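Local coordinates for protein halogenase PltM (Pseudomonas fluorescens, PDB 6BZN) that halogenates phenolic compounds with the help of the flavin cofactor FAD and can use chloride, bromide or iodide, at residues T67-L77 and S351-L362; E384-T395 and E452-L460. One frame throughout, in Å; residues are numbered along the deposited sequence.

Contact 1: T67-L77 and S351-L362; sequences TPESGFLLRLL and SRGLITTFESIL
Glu69 and Arg352 form the charged pair of this contact, with NH1 of Arg352 giving a hydrogen bond of 3.0 Å to OE2 of Glu69 at 157°. The carboxylate is met from above its plane while the donor stays in the guanidinium plane, and the two groups stand nearly perpendicular. Bends at chi2 (-53°) and chi3 fold the arginine chain back and lay its guanidinium face on CD1 of Ile355, which is 3.3 Å from the plane. Water 2 joins OE2 of Glu69 to NH2 of Arg352, and Ser424 OG is a further partner of the carboxylate. A lysine in place of Glu69 would probably set a like charge against Arg352 and deprive Arg352 NH1 and Ser424 OG of their carboxylate partner.

Thr67 and Ser70 form a capping box, with Thr67 N to Ser70 OG at 2.9 Å and Ser70 N to Thr67 OG1 at 3.1 Å. The same Thr67 hydroxyl donates to water 1, which donates in turn to Ser351 O, and its OG1 also lies 3.3 Å from CD1 of Ile355.

The apolar part is knobs-into-holes packing of helices whose axes approach to 8.6 Å at 22°. Leu73 drops among Ile355, Phe358, Glu359 and Leu362, its CD1 3.4 Å from Ile355 O. Phe358 enters the reciprocal hole among Ser70, Leu73, Leu74 and Leu77. Leu74 CD2 sits 3.8 Å from the Phe358 ring centroid in a CH-pi contact over one face, while Leu354 O lies against the opposite face. Leu362 sets CD2 against Leu76 CB and Leu73 CD2, and CD1 against Leu77 CD2.

Polar bonds and waters thus join the N-terminal ends, beside Ser351 and Leu354, which contact FAD in a cofactor-bound structure, and leucine-rich packing carries the joint on toward the C-terminal ends.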
loop_
_atom_site.group_PDB
_atom_site.type_symbol
_atom_site.label_atom_id
_atom_site.label_comp_id
_atom_site.label_asym_id
_atom_site.label_seq_id
_atom_site.Cartn_x
_atom_site.Cartn_y
_atom_site.Cartn_z
ATOM N N THR A 67 7.177 -2.021 -1.147
ATOM C CA THR A 67 7.855 -1.884 0.147
ATOM C C THR A 67 8.584 -3.187 0.468
ATOM O O THR A 67 8.339 -4.209 -0.170
ATOM C CB THR A 67 6.848 -1.638 1.268
ATOM O OG1 THR A 67 5.756 -2.560 1.129
ATOM C CG2 THR A 67 6.334 -0.219 1.222
ATOM N N PRO A 68 9.476 -3.162 1.473
ATOM C CA PRO A 68 10.047 -4.448 1.898
ATOM C C PRO A 68 8.979 -5.467 2.252
ATOM O O PRO A 68 9.091 -6.616 1.856
ATOM C CB PRO A 68 10.915 -4.079 3.108
ATOM C CG PRO A 68 11.178 -2.634 2.971
ATOM C CD PRO A 68 10.056 -2.017 2.196
ATOM N N GLU A 69 7.949 -5.043 2.979
ATOM C CA GLU A 69 6.875 -5.941 3.374
ATOM C C GLU A 69 6.130 -6.504 2.172
ATOM O O GLU A 69 5.878 -7.704 2.108
ATOM C CB GLU A 69 5.871 -5.250 4.295
ATOM C CG GLU A 69 6.473 -4.754 5.610
ATOM C CD GLU A 69 6.899 -3.297 5.584
ATOM O OE1 GLU A 69 7.351 -2.801 4.522
ATOM O OE2 GLU A 69 6.781 -2.623 6.638
ATOM N N SER A 70 5.777 -5.635 1.221
ATOM C CA SER A 70 5.006 -6.106 0.071
ATOM C C SER A 70 5.826 -7.123 -0.732
ATOM O O SER A 70 5.275 -8.100 -1.228
ATOM C CB SER A 70 4.495 -4.948 -0.796
ATOM O OG SER A 70 5.525 -4.318 -1.550
ATOM N N GLY A 71 7.142 -6.912 -0.829
ATOM C CA GLY A 71 8.014 -7.840 -1.543
ATOM C C GLY A 71 8.086 -9.199 -0.859
ATOM O O GLY A 71 7.997 -10.225 -1.516
ATOM N N PHE A 72 8.232 -9.205 0.464
ATOM C CA PHE A 72 8.224 -10.455 1.224
ATOM C C PHE A 72 6.895 -11.176 1.110
ATOM O O PHE A 72 6.887 -12.386 0.987
ATOM C CB PHE A 72 8.572 -10.240 2.702
ATOM C CG PHE A 72 10.040 -9.976 2.946
ATOM C CD1 PHE A 72 11.004 -10.907 2.557
ATOM C CD2 PHE A 72 10.454 -8.819 3.596
ATOM C CE1 PHE A 72 12.357 -10.657 2.773
ATOM C CE2 PHE A 72 11.802 -8.568 3.818
ATOM C CZ PHE A 72 12.749 -9.487 3.403
ATOM N N LEU A 73 5.790 -10.421 1.115
ATOM C CA LEU A 73 4.465 -11.003 0.979
ATOM C C LEU A 73 4.260 -11.634 -0.387
ATOM O O LEU A 73 3.675 -12.709 -0.483
ATOM C CB LEU A 73 3.368 -9.969 1.283
ATOM C CG LEU A 73 3.373 -9.567 2.754
ATOM C CD1 LEU A 73 2.605 -8.270 2.943
ATOM C CD2 LEU A 73 2.847 -10.690 3.649
ATOM N N LEU A 74 4.743 -10.997 -1.441
ATOM C CA LEU A 74 4.641 -11.619 -2.774
ATOM C C LEU A 74 5.455 -12.907 -2.824
ATOM O O LEU A 74 4.997 -13.914 -3.368
ATOM C CB LEU A 74 5.086 -10.678 -3.889
ATOM C CG LEU A 74 4.102 -9.556 -4.229
ATOM C CD1 LEU A 74 4.801 -8.501 -5.077
ATOM C CD2 LEU A 74 2.861 -10.080 -4.937
ATOM N N ARG A 75 6.647 -12.882 -2.246
ATOM C CA ARG A 75 7.490 -14.083 -2.196
ATOM C C ARG A 75 6.835 -15.185 -1.352
ATOM O O ARG A 75 6.911 -16.365 -1.713
ATOM C CB ARG A 75 8.901 -13.754 -1.681
ATOM C CG ARG A 75 9.765 -12.989 -2.686
ATOM C CD ARG A 75 11.046 -12.427 -2.050
ATOM N NE ARG A 75 12.059 -13.454 -1.796
ATOM C CZ ARG A 75 13.110 -13.343 -0.963
ATOM N NH1 ARG A 75 13.347 -12.232 -0.264
ATOM N NH2 ARG A 75 13.936 -14.376 -0.826
ATOM N N LEU A 76 6.186 -14.804 -0.246
ATOM C CA LEU A 76 5.449 -15.766 0.574
ATOM C C LEU A 76 4.280 -16.399 -0.207
ATOM O O LEU A 76 4.088 -17.621 -0.171
ATOM C CB LEU A 76 4.942 -15.126 1.860
ATOM C CG LEU A 76 6.012 -14.910 2.944
ATOM C CD1 LEU A 76 5.524 -13.934 4.003
ATOM C CD2 LEU A 76 6.403 -16.246 3.579
ATOM N N LEU A 77 3.515 -15.572 -0.918
ATOM C CA LEU A 77 2.443 -16.074 -1.769
ATOM C C LEU A 77 2.960 -17.063 -2.809
ATOM O O LEU A 77 2.383 -18.147 -2.994
ATOM C CB LEU A 77 1.722 -14.917 -2.473
ATOM C CG LEU A 77 0.708 -14.194 -1.599
ATOM C CD1 LEU A 77 0.403 -12.804 -2.168
ATOM C CD2 LEU A 77 -0.565 -15.025 -1.466
ATOM N N SER A 351 2.451 3.657 1.522
ATOM C CA SER A 351 2.097 2.555 0.655
ATOM C C SER A 351 1.686 1.283 1.432
ATOM O O SER A 351 2.082 0.169 1.112
ATOM C CB SER A 351 3.238 2.324 -0.357
ATOM O OG SER A 351 2.731 1.697 -1.510
ATOM N N ARG A 352 0.860 1.471 2.461
ATOM C CA ARG A 352 0.402 0.359 3.286
ATOM C C ARG A 352 -0.692 -0.490 2.610
ATOM O O ARG A 352 -0.852 -1.659 2.953
ATOM C CB ARG A 352 -0.101 0.854 4.654
ATOM C CG ARG A 352 0.918 1.661 5.457
ATOM C CD ARG A 352 2.264 0.964 5.641
ATOM N NE ARG A 352 2.131 -0.298 6.370
ATOM C CZ ARG A 352 3.139 -1.069 6.770
ATOM N NH1 ARG A 352 4.413 -0.732 6.519
ATOM N NH2 ARG A 352 2.866 -2.196 7.429
ATOM N N GLY A 353 -1.407 0.085 1.646
ATOM C CA GLY A 353 -2.490 -0.627 0.945
ATOM C C GLY A 353 -2.066 -1.943 0.312
ATOM O O GLY A 353 -2.697 -2.977 0.533
ATOM N N LEU A 354 -0.983 -1.917 -0.463
ATOM C CA LEU A 354 -0.467 -3.136 -1.079
ATOM C C LEU A 354 -0.072 -4.190 -0.053
ATOM O O LEU A 354 -0.281 -5.389 -0.266
ATOM C CB LEU A 354 0.751 -2.837 -1.965
ATOM C CG LEU A 354 0.425 -2.206 -3.311
ATOM C CD1 LEU A 354 1.716 -1.681 -3.928
ATOM C CD2 LEU A 354 -0.277 -3.185 -4.238
ATOM N N ILE A 355 0.493 -3.730 1.059
ATOM C CA ILE A 355 0.919 -4.631 2.108
ATOM C C ILE A 355 -0.297 -5.355 2.678
ATOM O O ILE A 355 -0.311 -6.590 2.750
ATOM C CB ILE A 355 1.651 -3.883 3.245
ATOM C CG1 ILE A 355 2.930 -3.229 2.707
ATOM C CG2 ILE A 355 1.935 -4.842 4.380
ATOM C CD1 ILE A 355 3.656 -2.328 3.695
ATOM N N THR A 356 -1.308 -4.579 3.078
ATOM C CA THR A 356 -2.505 -5.152 3.680
ATOM C C THR A 356 -3.170 -6.123 2.702
ATOM O O THR A 356 -3.578 -7.225 3.101
ATOM C CB THR A 356 -3.495 -4.059 4.103
ATOM O OG1 THR A 356 -2.816 -3.086 4.913
ATOM C CG2 THR A 356 -4.642 -4.637 4.879
ATOM N N THR A 357 -3.249 -5.720 1.431
ATOM C CA THR A 357 -3.796 -6.573 0.366
ATOM C C THR A 357 -3.120 -7.948 0.258
ATOM O O THR A 357 -3.799 -8.980 0.280
ATOM C CB THR A 357 -3.745 -5.855 -0.990
ATOM O OG1 THR A 357 -4.588 -4.701 -0.935
ATOM C CG2 THR A 357 -4.224 -6.762 -2.142
ATOM N N PHE A 358 -1.798 -7.977 0.115
ATOM C CA PHE A 358 -1.123 -9.247 -0.116
ATOM C C PHE A 358 -1.185 -10.122 1.124
ATOM O O PHE A 358 -1.313 -11.346 1.015
ATOM C CB PHE A 358 0.334 -9.053 -0.573
ATOM C CG PHE A 358 0.481 -8.289 -1.873
ATOM C CD1 PHE A 358 -0.473 -8.366 -2.879
ATOM C CD2 PHE A 358 1.608 -7.518 -2.102
ATOM C CE1 PHE A 358 -0.316 -7.660 -4.062
ATOM C CE2 PHE A 358 1.768 -6.806 -3.290
ATOM C CZ PHE A 358 0.798 -6.868 -4.263
ATOM N N GLU A 359 -1.098 -9.511 2.301
ATOM C CA GLU A 359 -1.190 -10.291 3.545
ATOM C C GLU A 359 -2.585 -10.879 3.688
ATOM O O GLU A 359 -2.729 -12.042 4.075
ATOM C CB GLU A 359 -0.822 -9.478 4.784
ATOM C CG GLU A 359 -0.804 -10.378 6.020
ATOM C CD GLU A 359 -0.310 -9.712 7.281
ATOM O OE1 GLU A 359 0.417 -8.702 7.184
ATOM O OE2 GLU A 359 -0.658 -10.228 8.377
ATOM N N SER A 360 -3.606 -10.106 3.331
ATOM C CA SER A 360 -4.986 -10.598 3.451
ATOM C C SER A 360 -5.231 -11.792 2.529
ATOM O O SER A 360 -5.898 -12.767 2.910
ATOM C CB SER A 360 -6.003 -9.468 3.186
ATOM O OG SER A 360 -7.305 -9.913 3.515
ATOM N N ILE A 361 -4.673 -11.745 1.321
ATOM C CA ILE A 361 -4.804 -12.877 0.385
ATOM C C ILE A 361 -4.145 -14.121 0.984
ATOM O O ILE A 361 -4.698 -15.224 0.954
ATOM C CB ILE A 361 -4.220 -12.558 -1.003
ATOM C CG1 ILE A 361 -5.011 -11.418 -1.650
ATOM C CG2 ILE A 361 -4.225 -13.788 -1.914
ATOM C CD1 ILE A 361 -4.295 -10.778 -2.829
ATOM N N LEU A 362 -2.960 -13.910 1.545
ATOM C CA LEU A 362 -2.176 -14.967 2.143
ATOM C C LEU A 362 -2.889 -15.631 3.324
ATOM O O LEU A 362 -2.817 -16.853 3.496
ATOM C CB LEU A 362 -0.841 -14.370 2.563
ATOM C CG LEU A 362 0.352 -15.218 2.940
ATOM C CD1 LEU A 362 0.658 -16.306 1.927
ATOM C CD2 LEU A 362 1.521 -14.251 3.101
HETATM O O HOH W 1 3.810 -1.388 -0.470
HETATM O O HOH W 2 4.976 -3.617 8.623
#

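Contact 2: E384-T395 and E452-L460. With GOL (glycerol), chain I.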
loop_
_atom_site.group_PDB
_atom_site.type_symbol
_atom_site.label_atom_id
_atom_site.label_comp_id
_atom_site.label_asym_id
_atom_site.label_seq_id
_atom_site.Cartn_x
_atom_site.Cartn_y
_atom_site.Cartn_z
ATOM N N GLU A 384 -10.340 -14.434 11.499
ATOM C CA GLU A 384 -8.987 -13.897 11.588
ATOM C C GLU A 384 -8.598 -13.075 10.352
ATOM O O GLU A 384 -7.703 -12.229 10.433
ATOM C CB GLU A 384 -7.974 -15.008 11.860
ATOM C CG GLU A 384 -8.183 -15.706 13.207
ATOM C CD GLU A 384 -8.007 -14.800 14.425
ATOM O OE1 GLU A 384 -7.182 -13.863 14.376
ATOM O OE2 GLU A 384 -8.690 -15.043 15.455
ATOM N N VAL A 385 -9.259 -13.319 9.225
ATOM C CA VAL A 385 -9.086 -12.469 8.048
ATOM C C VAL A 385 -9.633 -11.063 8.364
ATOM O O VAL A 385 -8.975 -10.042 8.095
ATOM C CB VAL A 385 -9.745 -13.084 6.792
ATOM C CG1 VAL A 385 -9.644 -12.155 5.598
ATOM C CG2 VAL A 385 -9.076 -14.409 6.454
ATOM N N GLU A 386 -10.820 -11.008 8.953
ATOM C CA GLU A 386 -11.398 -9.734 9.371
ATOM C C GLU A 386 -10.564 -9.020 10.432
ATOM O O GLU A 386 -10.362 -7.815 10.359
ATOM C CB GLU A 386 -12.804 -9.959 9.918
ATOM C CG GLU A 386 -13.520 -8.686 10.311
ATOM C CD GLU A 386 -14.967 -8.945 10.639
ATOM O OE1 GLU A 386 -15.293 -9.066 11.834
ATOM O OE2 GLU A 386 -15.776 -9.079 9.698
ATOM N N ARG A 387 -10.129 -9.768 11.440
ATOM C CA ARG A 387 -9.319 -9.202 12.504
ATOM C C ARG A 387 -8.049 -8.558 11.948
ATOM O O ARG A 387 -7.751 -7.419 12.275
ATOM C CB ARG A 387 -8.989 -10.259 13.556
ATOM C CG ARG A 387 -8.051 -9.773 14.650
ATOM C CD ARG A 387 -7.959 -10.800 15.765
ATOM N NE ARG A 387 -6.883 -10.495 16.714
ATOM C CZ ARG A 387 -5.889 -11.315 17.072
ATOM N NH1 ARG A 387 -5.771 -12.545 16.581
ATOM N NH2 ARG A 387 -4.986 -10.891 17.961
ATOM N N HIS A 388 -7.313 -9.280 11.106
ATOM C CA HIS A 388 -6.164 -8.685 10.427
ATOM C C HIS A 388 -6.545 -7.405 9.649
ATOM O O HIS A 388 -5.934 -6.358 9.845
ATOM C CB HIS A 388 -5.478 -9.671 9.482
ATOM C CG HIS A 388 -4.558 -8.990 8.526
ATOM N ND1 HIS A 388 -4.871 -8.805 7.197
ATOM C CD2 HIS A 388 -3.400 -8.328 8.738
ATOM C CE1 HIS A 388 -3.909 -8.113 6.618
ATOM N NE2 HIS A 388 -3.010 -7.803 7.536
ATOM N N CYS A 389 -7.568 -7.476 8.796
ATOM C CA CYS A 389 -7.856 -6.358 7.891
ATOM C C CYS A 389 -8.314 -5.111 8.638
ATOM O O CYS A 389 -7.809 -3.998 8.389
ATOM C CB CYS A 389 -8.879 -6.738 6.826
ATOM S SG CYS A 389 -9.050 -5.419 5.599
ATOM N N LEU A 390 -9.234 -5.293 9.581
ATOM C CA LEU A 390 -9.757 -4.145 10.325
ATOM C C LEU A 390 -8.666 -3.529 11.220
ATOM O O LEU A 390 -8.570 -2.316 11.303
ATOM C CB LEU A 390 -11.000 -4.493 11.145
ATOM C CG LEU A 390 -12.231 -5.051 10.400
ATOM C CD1 LEU A 390 -13.506 -4.827 11.220
ATOM C CD2 LEU A 390 -12.425 -4.555 8.972
ATOM N N ASN A 391 -7.846 -4.366 11.853
ATOM C CA ASN A 391 -6.708 -3.862 12.643
ATOM C C ASN A 391 -5.704 -3.130 11.768
ATOM O O ASN A 391 -5.155 -2.108 12.182
ATOM C CB ASN A 391 -5.981 -4.990 13.395
ATOM C CG ASN A 391 -6.766 -5.548 14.560
ATOM O OD1 ASN A 391 -7.853 -5.099 14.867
ATOM N ND2 ASN A 391 -6.196 -6.557 15.222
ATOM N N ALA A 392 -5.439 -3.662 10.577
ATOM C CA ALA A 392 -4.515 -3.023 9.620
ATOM C C ALA A 392 -4.960 -1.616 9.183
ATOM O O ALA A 392 -4.154 -0.672 9.168
ATOM C CB ALA A 392 -4.323 -3.912 8.415
ATOM N N VAL A 393 -6.245 -1.473 8.888
ATOM C CA VAL A 393 -6.816 -0.190 8.501
ATOM C C VAL A 393 -6.761 0.798 9.682
ATOM O O VAL A 393 -6.404 1.972 9.507
ATOM C CB VAL A 393 -8.255 -0.365 7.951
ATOM C CG1 VAL A 393 -8.929 0.980 7.720
ATOM C CG2 VAL A 393 -8.214 -1.158 6.638
ATOM N N ALA A 394 -7.083 0.312 10.879
ATOM C CA ALA A 394 -6.999 1.142 12.086
ATOM C C ALA A 394 -5.555 1.616 12.337
ATOM O O ALA A 394 -5.320 2.796 12.565
ATOM C CB ALA A 394 -7.520 0.390 13.292
ATOM N N THR A 395 -4.599 0.699 12.250
ATOM C CA THR A 395 -3.185 1.058 12.412
ATOM C C THR A 395 -2.749 2.043 11.343
ATOM O O THR A 395 -2.078 3.019 11.636
ATOM C CB THR A 395 -2.285 -0.185 12.384
ATOM O OG1 THR A 395 -2.591 -0.990 13.520
ATOM C CG2 THR A 395 -0.788 0.195 12.438
ATOM N N GLU A 452 -0.852 -16.519 11.699
ATOM C CA GLU A 452 -2.068 -16.264 12.457
ATOM C C GLU A 452 -1.792 -16.042 13.947
ATOM O O GLU A 452 -2.520 -15.321 14.603
ATOM C CB GLU A 452 -3.063 -17.390 12.270
ATOM C CG GLU A 452 -4.423 -17.076 12.857
ATOM C CD GLU A 452 -5.519 -17.907 12.244
ATOM O OE1 GLU A 452 -5.901 -17.631 11.083
ATOM O OE2 GLU A 452 -6.020 -18.812 12.934
ATOM N N ALA A 453 -0.728 -16.639 14.464
ATOM C CA ALA A 453 -0.412 -16.533 15.894
ATOM C C ALA A 453 0.301 -15.236 16.299
ATOM O O ALA A 453 0.587 -15.038 17.484
ATOM C CB ALA A 453 0.408 -17.740 16.326
ATOM N N VAL A 454 0.574 -14.325 15.361
ATOM C CA VAL A 454 1.260 -13.089 15.735
ATOM C C VAL A 454 0.414 -12.321 16.754
ATOM O O VAL A 454 -0.820 -12.342 16.694
ATOM C CB VAL A 454 1.583 -12.179 14.527
ATOM C CG1 VAL A 454 2.479 -12.905 13.525
ATOM C CG2 VAL A 454 0.304 -11.643 13.887
ATOM N N ARG A 455 1.076 -11.654 17.690
ATOM C CA ARG A 455 0.348 -10.986 18.773
ATOM C C ARG A 455 -0.377 -9.713 18.344
ATOM O O ARG A 455 -1.337 -9.337 19.003
ATOM C CB ARG A 455 1.263 -10.686 19.970
ATOM C CG ARG A 455 1.490 -11.915 20.838
ATOM C CD ARG A 455 2.670 -11.749 21.779
ATOM N NE ARG A 455 3.946 -11.704 21.067
ATOM C CZ ARG A 455 5.150 -11.652 21.645
ATOM N NH1 ARG A 455 5.276 -11.651 22.968
ATOM N NH2 ARG A 455 6.244 -11.631 20.895
ATOM N N PHE A 456 0.083 -9.062 17.268
ATOM C CA PHE A 456 -0.481 -7.781 16.813
ATOM C C PHE A 456 -0.740 -7.801 15.298
ATOM O O PHE A 456 -0.128 -7.044 14.536
ATOM C CB PHE A 456 0.457 -6.640 17.195
ATOM C CG PHE A 456 0.854 -6.656 18.641
ATOM C CD1 PHE A 456 0.014 -6.119 19.609
ATOM C CD2 PHE A 456 2.057 -7.227 19.035
ATOM C CE1 PHE A 456 0.373 -6.149 20.956
ATOM C CE2 PHE A 456 2.423 -7.260 20.375
ATOM C CZ PHE A 456 1.579 -6.727 21.335
ATOM N N PRO A 457 -1.677 -8.664 14.857
ATOM C CA PRO A 457 -1.995 -8.673 13.431
ATOM C C PRO A 457 -2.487 -7.294 12.981
ATOM O O PRO A 457 -3.252 -6.628 13.695
ATOM C CB PRO A 457 -3.076 -9.751 13.309
ATOM C CG PRO A 457 -3.688 -9.847 14.672
ATOM C CD PRO A 457 -2.609 -9.490 15.651
ATOM N N GLY A 458 -1.981 -6.841 11.841
ATOM C CA GLY A 458 -2.343 -5.525 11.307
ATOM C C GLY A 458 -1.450 -4.389 11.784
ATOM O O GLY A 458 -1.541 -3.291 11.274
ATOM N N CYS A 459 -0.597 -4.643 12.766
ATOM C CA CYS A 459 0.290 -3.617 13.299
ATOM C C CYS A 459 1.652 -3.718 12.624
ATOM O O CYS A 459 2.023 -4.788 12.129
ATOM C CB CYS A 459 0.389 -3.753 14.818
ATOM S SG CYS A 459 -1.244 -3.638 15.614
ATOM N N LEU A 460 2.400 -2.620 12.628
ATOM C CA LEU A 460 3.621 -2.522 11.828
ATOM C C LEU A 460 4.672 -3.589 12.149
ATOM O O LEU A 460 5.323 -4.107 11.238
ATOM C CB LEU A 460 4.249 -1.135 11.956
ATOM C CG LEU A 460 3.429 0.070 11.476
ATOM C CD1 LEU A 460 4.259 1.325 11.671
ATOM C CD2 LEU A 460 3.021 -0.062 10.022
HETATM C C1 GOL I . -0.722 -5.373 7.680
HETATM O O1 GOL I . -0.670 -6.381 6.659
HETATM C C2 GOL I . 0.598 -4.607 7.878
HETATM O O2 GOL I . 0.273 -3.370 8.503
HETATM C C3 GOL I . 1.683 -5.258 8.746
HETATM O O3 GOL I . 1.154 -6.084 9.791
HETATM O O HOH W 3 -3.115 -13.999 17.118
HETATM O O HOH W 4 -1.225 -0.970 8.704
#
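The carbonyl oxygen of Gly458 collects several weak donors on the flank of helix 383-406. CA of Ala392 comes within 3.4 Å of Gly458 O in a CA-H...O contact of 165°, and O2 of the glycerol and water 4 add weak hydrogen bonds. Gly458 follows Pro457 in a type II turn from Phe456 to Cys459; at its backbone angles (phi 89°) a CB would press on the preceding carbonyl and clash with Ala392 N, so glycine alone fits this close approach. Thr395 packs its CB on Gly458 O, and its OG1 lies 3.6 Å from Cys459 SG.

Asn391 ND2 gives a weak bond, 3.3 Å, to Pro457 O. The CG/CD edge of Pro457 points at the face of the Arg387 guanidinium, CG 3.6 Å from CZ and over the group's centre. With CG anti to the backbone N (chi1 175°) and its chain extended to NE, Arg387 spans this distance, and NH1 binds OE1 of Glu384 at 2.9 Å on the syn side. Glu452 packs against CB and CG of Glu384, its own carboxylate engaged by Lys367.

Glycerol, probably from the crystallisation liquor, accepts from His388 NE2 at O1 (2.9 Å), in the ring plane, and donates from O3 to Cys459 O (2.8 Å).

The turn is therefore held mainly by the close fit of Gly458, the rim of its proline set against the guanidinium face of Arg387, and one weak hydrogen bond from the Asn391 side-chain amide; water 3 ties Arg387 NH1 to Glu452 O and Val454 O before the turn, and the glycerol only occupies the groove beside it.

Overall arrangement
The two contacts lie in series along the chain, contact 1 closing before contact 2 opens, and their centres are about 13 Å apart. What joins them is the pairing of helices 352-374 and 383-406, consecutive in the chain: Thr356 CG2 meets Ala392 CB at 3.6 Å, and Glu359 packs on His388. Leu460, just past the turn, packs on Arg352, and the glycerol held by contact 2 also bonds Glu359 and Arg352. Helix 352-374 is thus flanked by helix 68-81 and by helix 383-406 with its turn. Contact 1 is buried beside the FAD-binding residues, whereas contact 2 is partly buried and farther out, continuing the packing into the helical C-terminal part.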